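Local coordinates for Rep protein (Adeno-associated virus - 5, PDB 1M55), which probably nicks viral DNA at the replication origin as a metal-dependent endonuclease of the rolling-circle replication family, at residues Ala2-Asp14 against Tyr87-Ser101. Numbering follows the deposited sequence.
With ZN (zinc ion), chain C; ZN (zinc ion), chain D.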
loop_
_atom_site.group_PDB
_atom_site.type_symbol
_atom_site.label_atom_id
_atom_site.label_comp_id
_atom_site.label_asym_id
_atom_site.label_seq_id
_atom_site.Cartn_x
_atom_site.Cartn_y
_atom_site.Cartn_z
ATOM N N ALA A 2 17.722 -6.679 1.193
ATOM C CA ALA A 2 16.477 -7.290 1.653
ATOM C C ALA A 2 15.513 -7.557 0.496
ATOM O O ALA A 2 15.366 -6.721 -0.396
ATOM C CB ALA A 2 15.815 -6.402 2.699
ATOM N N THR A 3 14.863 -8.718 0.524
ATOM C CA THR A 3 13.910 -9.112 -0.513
ATOM C C THR A 3 12.453 -8.915 -0.071
ATOM O O THR A 3 12.109 -9.156 1.093
ATOM C CB THR A 3 14.141 -10.575 -0.955
ATOM O OG1 THR A 3 14.045 -11.452 0.177
ATOM C CG2 THR A 3 15.518 -10.722 -1.593
ATOM N N PHE A 4 11.599 -8.524 -1.015
ATOM C CA PHE A 4 10.188 -8.251 -0.745
ATOM C C PHE A 4 9.256 -8.796 -1.816
ATOM O O PHE A 4 9.652 -8.980 -2.969
ATOM C CB PHE A 4 9.938 -6.732 -0.713
ATOM C CG PHE A 4 10.761 -5.985 0.294
ATOM C CD1 PHE A 4 12.086 -5.661 0.027
ATOM C CD2 PHE A 4 10.211 -5.605 1.510
ATOM C CE1 PHE A 4 12.854 -4.971 0.963
ATOM C CE2 PHE A 4 10.966 -4.916 2.450
ATOM C CZ PHE A 4 12.290 -4.599 2.178
ATOM N N TYR A 5 8.011 -9.033 -1.420
ATOM C CA TYR A 5 6.957 -9.452 -2.338
ATOM C C TYR A 5 6.189 -8.148 -2.521
ATOM O O TYR A 5 6.298 -7.248 -1.678
ATOM C CB TYR A 5 5.997 -10.456 -1.687
ATOM C CG TYR A 5 6.531 -11.857 -1.520
ATOM C CD1 TYR A 5 6.555 -12.465 -0.268
ATOM C CD2 TYR A 5 6.978 -12.591 -2.621
ATOM C CE1 TYR A 5 7.004 -13.773 -0.113
ATOM C CE2 TYR A 5 7.432 -13.895 -2.478
ATOM C CZ TYR A 5 7.441 -14.482 -1.223
ATOM O OH TYR A 5 7.893 -15.775 -1.083
ATOM N N GLU A 6 5.459 -8.015 -3.626
ATOM C CA GLU A 6 4.654 -6.823 -3.847
ATOM C C GLU A 6 3.219 -7.215 -4.110
ATOM O O GLU A 6 2.937 -8.057 -4.964
ATOM C CB GLU A 6 5.136 -5.971 -5.025
ATOM C CG GLU A 6 4.251 -4.720 -5.214
ATOM C CD GLU A 6 4.585 -3.901 -6.448
ATOM O OE1 GLU A 6 4.521 -4.449 -7.568
ATOM O OE2 GLU A 6 4.880 -2.697 -6.298
ATOM N N VAL A 7 2.315 -6.626 -3.341
ATOM C CA VAL A 7 0.897 -6.866 -3.519
ATOM C C VAL A 7 0.281 -5.496 -3.756
ATOM O O VAL A 7 0.513 -4.561 -2.981
ATOM C CB VAL A 7 0.257 -7.517 -2.273
ATOM C CG1 VAL A 7 -1.228 -7.745 -2.511
ATOM C CG2 VAL A 7 0.955 -8.835 -1.948
ATOM N N ILE A 8 -0.417 -5.343 -4.874
ATOM C CA ILE A 8 -1.059 -4.071 -5.160
ATOM C C ILE A 8 -2.531 -4.195 -4.792
ATOM O O ILE A 8 -3.209 -5.141 -5.210
ATOM C CB ILE A 8 -0.891 -3.645 -6.637
ATOM C CG1 ILE A 8 0.586 -3.349 -6.922
ATOM C CG2 ILE A 8 -1.735 -2.399 -6.929
ATOM C CD1 ILE A 8 0.879 -2.985 -8.367
ATOM N N VAL A 9 -2.984 -3.296 -3.927
ATOM C CA VAL A 9 -4.368 -3.292 -3.493
ATOM C C VAL A 9 -5.088 -2.054 -4.016
ATOM O O VAL A 9 -4.689 -0.923 -3.725
ATOM C CB VAL A 9 -4.487 -3.321 -1.945
ATOM C CG1 VAL A 9 -5.958 -3.345 -1.529
ATOM C CG2 VAL A 9 -3.763 -4.531 -1.377
ATOM N N ARG A 10 -6.107 -2.268 -4.838
ATOM C CA ARG A 10 -6.905 -1.170 -5.367
ATOM C C ARG A 10 -7.879 -0.810 -4.252
ATOM O O ARG A 10 -8.547 -1.683 -3.697
ATOM C CB ARG A 10 -7.621 -1.601 -6.643
ATOM C CG ARG A 10 -6.655 -1.748 -7.808
ATOM C CD ARG A 10 -7.310 -2.361 -9.019
ATOM N NE ARG A 10 -6.436 -2.271 -10.183
ATOM C CZ ARG A 10 -6.657 -2.896 -11.335
ATOM N NH1 ARG A 10 -7.727 -3.665 -11.483
ATOM N NH2 ARG A 10 -5.814 -2.737 -12.346
ATOM N N VAL A 11 -7.912 0.466 -3.898
ATOM C CA VAL A 11 -8.740 0.961 -2.798
ATOM C C VAL A 11 -10.191 1.296 -3.156
ATOM O O VAL A 11 -10.456 2.250 -3.891
ATOM C CB VAL A 11 -8.060 2.195 -2.135
ATOM C CG1 VAL A 11 -8.906 2.738 -0.996
ATOM C CG2 VAL A 11 -6.682 1.812 -1.624
ATOM N N PRO A 12 -11.151 0.518 -2.619
ATOM C CA PRO A 12 -12.578 0.736 -2.878
ATOM C C PRO A 12 -13.090 1.881 -1.998
ATOM O O PRO A 12 -12.727 1.966 -0.825
ATOM C CB PRO A 12 -13.213 -0.596 -2.447
ATOM C CG PRO A 12 -12.045 -1.569 -2.326
ATOM C CD PRO A 12 -10.958 -0.692 -1.807
ATOM N N PHE A 13 -13.942 2.741 -2.548
ATOM C CA PHE A 13 -14.484 3.864 -1.780
ATOM C C PHE A 13 -15.842 4.365 -2.281
ATOM O O PHE A 13 -16.578 5.021 -1.546
ATOM C CB PHE A 13 -13.487 5.034 -1.772
ATOM C CG PHE A 13 -13.305 5.691 -3.116
ATOM C CD1 PHE A 13 -14.152 6.718 -3.528
ATOM C CD2 PHE A 13 -12.302 5.268 -3.977
ATOM C CE1 PHE A 13 -14.005 7.311 -4.778
ATOM C CE2 PHE A 13 -12.145 5.855 -5.228
ATOM C CZ PHE A 13 -12.998 6.879 -5.629
ATOM N N ASP A 14 -16.150 4.087 -3.543
ATOM C CA ASP A 14 -17.397 4.532 -4.167
ATOM C C ASP A 14 -18.514 3.543 -3.843
ATOM O O ASP A 14 -18.462 2.393 -4.283
ATOM C CB ASP A 14 -17.179 4.611 -5.682
ATOM C CG ASP A 14 -18.240 5.418 -6.394
ATOM O OD1 ASP A 14 -17.873 6.414 -7.045
ATOM O OD2 ASP A 14 -19.427 5.051 -6.341
ATOM N N TYR A 87 -7.338 3.819 -10.679
ATOM C CA TYR A 87 -7.661 3.541 -9.283
ATOM C C TYR A 87 -6.681 4.086 -8.272
ATOM O O TYR A 87 -5.501 4.275 -8.566
ATOM C CB TYR A 87 -7.673 2.027 -9.040
ATOM C CG TYR A 87 -8.582 1.222 -9.929
ATOM C CD1 TYR A 87 -8.105 0.656 -11.107
ATOM C CD2 TYR A 87 -9.913 1.005 -9.579
ATOM C CE1 TYR A 87 -8.931 -0.112 -11.914
ATOM C CE2 TYR A 87 -10.750 0.235 -10.381
ATOM C CZ TYR A 87 -10.250 -0.317 -11.545
ATOM O OH TYR A 87 -11.058 -1.089 -12.344
ATOM N N PHE A 88 -7.187 4.334 -7.071
ATOM C CA PHE A 88 -6.332 4.719 -5.961
ATOM C C PHE A 88 -5.834 3.323 -5.585
ATOM O O PHE A 88 -6.614 2.359 -5.586
ATOM C CB PHE A 88 -7.152 5.297 -4.811
ATOM C CG PHE A 88 -7.538 6.727 -5.008
ATOM C CD1 PHE A 88 -8.694 7.062 -5.705
ATOM C CD2 PHE A 88 -6.738 7.747 -4.497
ATOM C CE1 PHE A 88 -9.050 8.396 -5.891
ATOM C CE2 PHE A 88 -7.084 9.085 -4.674
ATOM C CZ PHE A 88 -8.244 9.411 -5.373
ATOM N N HIS A 89 -4.549 3.182 -5.300
ATOM C CA HIS A 89 -4.034 1.861 -4.983
ATOM C C HIS A 89 -2.810 1.917 -4.098
ATOM O O HIS A 89 -2.152 2.954 -3.989
ATOM C CB HIS A 89 -3.709 1.097 -6.276
ATOM C CG HIS A 89 -2.703 1.785 -7.143
ATOM N ND1 HIS A 89 -3.000 2.832 -7.989
ATOM C CD2 HIS A 89 -1.361 1.602 -7.240
ATOM C CE1 HIS A 89 -1.858 3.249 -8.551
ATOM N NE2 HIS A 89 -0.839 2.529 -8.125
ATOM N N LEU A 90 -2.521 0.789 -3.467
ATOM C CA LEU A 90 -1.379 0.665 -2.578
ATOM C C LEU A 90 -0.346 -0.307 -3.123
ATOM O O LEU A 90 -0.696 -1.418 -3.534
ATOM C CB LEU A 90 -1.830 0.121 -1.215
ATOM C CG LEU A 90 -2.710 0.983 -0.310
ATOM C CD1 LEU A 90 -3.481 0.092 0.650
ATOM C CD2 LEU A 90 -1.853 1.994 0.434
ATOM N N HIS A 91 0.906 0.138 -3.189
ATOM C CA HIS A 91 2.005 -0.742 -3.576
ATOM C C HIS A 91 2.437 -1.228 -2.202
ATOM O O HIS A 91 2.957 -0.449 -1.394
ATOM C CB HIS A 91 3.153 0.026 -4.230
ATOM C CG HIS A 91 2.877 0.421 -5.644
ATOM N ND1 HIS A 91 3.288 -0.305 -6.740
ATOM C CD2 HIS A 91 2.196 1.483 -6.137
ATOM C CE1 HIS A 91 2.855 0.323 -7.840
ATOM N NE2 HIS A 91 2.189 1.413 -7.523
ATOM N N THR A 92 2.145 -2.487 -1.911
ATOM C CA THR A 92 2.459 -3.063 -0.615
ATOM C C THR A 92 3.671 -3.989 -0.682
ATOM O O THR A 92 3.565 -5.127 -1.148
ATOM C CB THR A 92 1.227 -3.825 -0.073
ATOM O OG1 THR A 92 0.049 -3.038 -0.313
ATOM C CG2 THR A 92 1.357 -4.077 1.420
ATOM N N LEU A 93 4.828 -3.472 -0.272
ATOM C CA LEU A 93 6.054 -4.261 -0.262
ATOM C C LEU A 93 6.261 -4.804 1.143
ATOM O O LEU A 93 6.379 -4.036 2.103
ATOM C CB LEU A 93 7.266 -3.408 -0.646
ATOM C CG LEU A 93 7.382 -2.859 -2.066
ATOM C CD1 LEU A 93 8.647 -2.014 -2.166
ATOM C CD2 LEU A 93 7.422 -4.000 -3.059
ATOM N N VAL A 94 6.286 -6.124 1.268
ATOM C CA VAL A 94 6.493 -6.753 2.566
ATOM C C VAL A 94 7.610 -7.773 2.387
ATOM O O VAL A 94 7.653 -8.483 1.378
ATOM C CB VAL A 94 5.215 -7.434 3.082
ATOM C CG1 VAL A 94 5.408 -7.849 4.526
ATOM C CG2 VAL A 94 4.030 -6.479 2.976
ATOM N N GLU A 95 8.530 -7.838 3.345
ATOM C CA GLU A 95 9.648 -8.766 3.220
ATOM C C GLU A 95 9.193 -10.214 3.107
ATOM O O GLU A 95 8.170 -10.603 3.668
ATOM C CB GLU A 95 10.654 -8.585 4.352
ATOM C CG GLU A 95 10.226 -9.145 5.679
ATOM C CD GLU A 95 11.289 -8.957 6.735
ATOM O OE1 GLU A 95 12.478 -9.214 6.446
ATOM O OE2 GLU A 95 10.934 -8.542 7.853
ATOM N N THR A 96 9.973 -11.004 2.376
ATOM C CA THR A 96 9.669 -12.410 2.123
ATOM C C THR A 96 9.853 -13.367 3.302
ATOM O O THR A 96 9.271 -14.454 3.318
ATOM C CB THR A 96 10.524 -12.932 0.957
ATOM O OG1 THR A 96 11.915 -12.791 1.284
ATOM C CG2 THR A 96 10.241 -12.143 -0.307
ATOM N N SER A 97 10.680 -12.973 4.265
ATOM C CA SER A 97 10.980 -13.795 5.436
ATOM C C SER A 97 9.777 -14.523 6.038
ATOM O O SER A 97 8.768 -13.906 6.391
ATOM C CB SER A 97 11.665 -12.937 6.505
ATOM O OG SER A 97 12.246 -13.730 7.530
ATOM N N GLY A 98 9.883 -15.844 6.121
ATOM C CA GLY A 98 8.823 -16.651 6.700
ATOM C C GLY A 98 7.648 -16.994 5.805
ATOM O O GLY A 98 6.771 -17.761 6.212
ATOM N N ILE A 99 7.627 -16.457 4.589
ATOM C CA ILE A 99 6.527 -16.712 3.659
ATOM C C ILE A 99 7.047 -17.336 2.363
ATOM O O ILE A 99 7.739 -16.672 1.588
ATOM C CB ILE A 99 5.789 -15.395 3.299
ATOM C CG1 ILE A 99 5.488 -14.571 4.560
ATOM C CG2 ILE A 99 4.498 -15.705 2.536
ATOM C CD1 ILE A 99 4.432 -15.165 5.462
ATOM N N SER A 100 6.743 -18.609 2.133
ATOM C CA SER A 100 7.193 -19.267 0.911
ATOM C C SER A 100 6.314 -18.833 -0.259
ATOM O O SER A 100 5.105 -18.631 -0.106
ATOM C CB SER A 100 7.181 -20.793 1.064
ATOM O OG SER A 100 5.865 -21.316 1.105
ATOM N N SER A 101 6.916 -18.731 -1.438
ATOM C CA SER A 101 6.200 -18.304 -2.629
ATOM C C SER A 101 4.999 -19.174 -3.004
ATOM O O SER A 101 3.972 -18.650 -3.440
ATOM C CB SER A 101 7.168 -18.191 -3.814
ATOM O OG SER A 101 6.545 -17.589 -4.938
HETATM ZN ZN ZN C . 1.146 2.739 -8.600
HETATM ZN ZN ZN D . 12.173 -9.046 9.550
HETATM O O HOH W 1 -9.891 3.564 -6.467
HETATM O O HOH W 2 12.970 -11.153 8.775
HETATM O O HOH W 3 11.396 -7.132 10.728
#
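Val-9 and Val-11 pack against Leu-90 on one face of an antiparallel strand pair, Val-9 CB lying 4.4 Å from Leu-90 CD1. Toward the turn at 96-99, the Thr-96 methyl CG2 sits over the centre of the Tyr-5 ring, a CH-pi contact of 3.6 Å to the centroid. At the ring's edge Tyr-5 OH donates to Ile-99 O (2.8 Å), tying the type II turn to strand 3-10. Backbone hydrogen bonds join the two segments from Thr-3–Thr-96 to Val-11–Phe-88.

The other face carries the metal site built on the HUH motif of Rep nucleases, here His-89, Leu-90 and His-91: the two histidines bind one zinc ion through NE2, and Glu-82 supplies the third protein ligand. Glu-6, extended with CG anti to the backbone N (chi1 -180°), reaches His-91 and accepts ND1-H at OE2 (2.9 Å, 168°). The bond lies in the imidazole plane but meets the carboxylate from above its own; it fixes the ring's rotation and would probably strengthen its donation to zinc. Tyr-149 and Thr-134 also hold this carboxylate.

Helix 50-71 covers the Tyr-5 and Val-11 face, helix 149-154 packs on Leu-93 and His-91, and strands 77-83 and 131-133 continue the sheet beyond 88-95 and 3-10, respectively.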